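Local structure of T-lymphoma invasion and metastasis-inducing protein 1 (Homo sapiens, 4K2P) at residues N73-Q77 against F193-Y198. The protein activates the GTPase Rac as a guanine nucleotide exchange factor; its PH-CC-Ex region probably binds phosphoinositides and protein partners such as Par-3. The protein carries 5 engineered substitutions. Coordinates in Å, arbitrary orientation, origin at the centre of the assembly. Residue numbers count along the deposited sequence, not the author numbering.
Sequences NSIVQ and FRFRCY
Residues 73-77 lead from a loop into strand 75-78 of the PH domain, and segment 193-198 of helix 168-203, in the CC-Ex region, lies across them. The axes of 75-77 and 193-198 cross at 72° and come within 9.2 Å. Ile75 and Arg194 have the nearest CA atoms, 6.2 Å apart. Asn73 is in a left-handed conformation (phi/psi 60/36). Its OD1 takes a weak hydrogen bond of 2.9 Å from Arg194 NH1, and its CB lies over one face of the guanidinium. The CA-to-CB bond of Ser74 points away from the helix, and OG hydrogen-bonds to Val71 O. Tyr198 OH (chi1 m) donates to Ser74 O at 2.9 Å. From Ile75 on the backbone is extended and pairs with strand 88-92. Ile75, chi1 m and chi2 t, sets CG1 3.7 Å from Arg194 CD and CD1 4.2 Å from Phe193 CD1, at the ring edge. Phe193 has chi1 t. Gln77 folds back, with chi1 and chi2 both m, so that its NE2 donates to Val76 O at 3.0 Å. Its OE1 lies 3.7 Å from Phe193 CZ, and its NE2 4.1 Å from Cys197 SG. Arg194 is t at chi1 and chi2 and p at chi3. Its NH1 donates to Tyr198 OH at 3.1 Å, one turn on. The contact thus joins the PH sheet to the coiled-coil helix 168-203. A chain of bonds runs from Arg194 through Tyr198 to Ser74 at the loop end. The buried Arg194 charge is balanced by a salt bridge from NH2 to Asp191.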
# COMPACT_ATOMS: atom_id res chain seq x y z
N ASN A 73 -2.43 6.89 3.46
CA ASN A 73 -2.33 6.34 2.10
C ASN A 73 -1.57 5.01 2.06
O ASN A 73 -0.87 4.71 1.11
CB ASN A 73 -1.69 7.36 1.15
CG ASN A 73 -2.57 8.58 0.93
OD1 ASN A 73 -3.77 8.46 0.70
ND2 ASN A 73 -1.97 9.76 1.02
N SER A 74 -1.76 4.21 3.11
CA SER A 74 -1.17 2.88 3.19
C SER A 74 -2.10 1.80 2.64
O SER A 74 -3.27 2.04 2.38
CB SER A 74 -0.82 2.55 4.64
OG SER A 74 0.24 3.36 5.11
N ILE A 75 -1.54 0.61 2.45
CA ILE A 75 -2.33 -0.59 2.20
C ILE A 75 -1.95 -1.62 3.26
O ILE A 75 -0.80 -1.75 3.62
CB ILE A 75 -2.08 -1.17 0.79
CG1 ILE A 75 -2.60 -0.22 -0.29
CG2 ILE A 75 -2.76 -2.53 0.63
CD1 ILE A 75 -2.15 -0.58 -1.72
N VAL A 76 -2.94 -2.37 3.73
CA VAL A 76 -2.69 -3.45 4.66
C VAL A 76 -3.27 -4.69 4.00
O VAL A 76 -4.36 -4.65 3.44
CB VAL A 76 -3.33 -3.21 6.04
CG1 VAL A 76 -2.82 -4.23 7.04
CG2 VAL A 76 -3.03 -1.80 6.55
N GLN A 77 -2.51 -5.78 4.07
CA GLN A 77 -2.90 -7.07 3.49
C GLN A 77 -2.61 -8.20 4.46
O GLN A 77 -1.53 -8.25 5.04
CB GLN A 77 -2.13 -7.34 2.19
CG GLN A 77 -2.43 -6.40 1.04
CD GLN A 77 -3.75 -6.71 0.37
OE1 GLN A 77 -3.82 -7.60 -0.49
NE2 GLN A 77 -4.78 -5.98 0.73
N PHE A 193 -6.94 0.06 -6.34
CA PHE A 193 -6.98 -1.08 -5.43
C PHE A 193 -7.03 -0.55 -4.00
O PHE A 193 -7.78 -1.05 -3.16
CB PHE A 193 -5.75 -1.98 -5.65
CG PHE A 193 -5.65 -3.15 -4.72
CD1 PHE A 193 -4.96 -3.05 -3.52
CD2 PHE A 193 -6.19 -4.37 -5.06
CE1 PHE A 193 -4.85 -4.12 -2.67
CE2 PHE A 193 -6.08 -5.46 -4.22
CZ PHE A 193 -5.41 -5.34 -3.02
N ARG A 194 -6.23 0.48 -3.74
CA ARG A 194 -6.13 1.08 -2.42
C ARG A 194 -7.46 1.71 -2.00
O ARG A 194 -7.91 1.50 -0.87
CB ARG A 194 -5.01 2.11 -2.40
CG ARG A 194 -4.79 2.75 -1.05
CD ARG A 194 -3.41 3.36 -0.93
NE ARG A 194 -3.16 4.41 -1.93
CZ ARG A 194 -3.61 5.66 -1.83
NH1 ARG A 194 -4.36 6.02 -0.80
NH2 ARG A 194 -3.33 6.54 -2.78
N PHE A 195 -8.08 2.47 -2.89
CA PHE A 195 -9.34 3.10 -2.56
C PHE A 195 -10.42 2.05 -2.39
O PHE A 195 -11.32 2.21 -1.58
CB PHE A 195 -9.75 4.13 -3.62
CG PHE A 195 -9.00 5.43 -3.51
CD1 PHE A 195 -9.22 6.27 -2.43
CD2 PHE A 195 -8.10 5.82 -4.47
CE1 PHE A 195 -8.54 7.46 -2.31
CE2 PHE A 195 -7.41 7.02 -4.36
CZ PHE A 195 -7.63 7.84 -3.27
N ARG A 196 -10.32 0.96 -3.14
CA ARG A 196 -11.28 -0.13 -3.00
C ARG A 196 -11.09 -0.85 -1.67
O ARG A 196 -12.04 -1.41 -1.12
CB ARG A 196 -11.15 -1.11 -4.16
CG ARG A 196 -11.86 -0.63 -5.41
CD ARG A 196 -11.67 -1.59 -6.57
NE ARG A 196 -12.43 -1.14 -7.73
CZ ARG A 196 -12.13 -1.43 -8.99
NH1 ARG A 196 -11.05 -2.17 -9.28
NH2 ARG A 196 -12.90 -0.98 -9.97
N CYS A 197 -9.87 -0.84 -1.16
CA CYS A 197 -9.62 -1.40 0.16
C CYS A 197 -10.29 -0.53 1.22
O CYS A 197 -10.93 -1.04 2.14
CB CYS A 197 -8.12 -1.50 0.44
SG CYS A 197 -7.31 -2.89 -0.34
N TYR A 198 -10.13 0.79 1.08
CA TYR A 198 -10.70 1.74 2.03
C TYR A 198 -12.21 1.64 2.05
O TYR A 198 -12.85 1.64 3.10
CB TYR A 198 -10.30 3.17 1.68
CG TYR A 198 -8.83 3.47 1.74
CD1 TYR A 198 -7.91 2.54 2.21
CD2 TYR A 198 -8.35 4.70 1.31
CE1 TYR A 198 -6.55 2.83 2.25
CE2 TYR A 198 -7.02 5.00 1.34
CZ TYR A 198 -6.12 4.06 1.81
OH TYR A 198 -4.79 4.40 1.84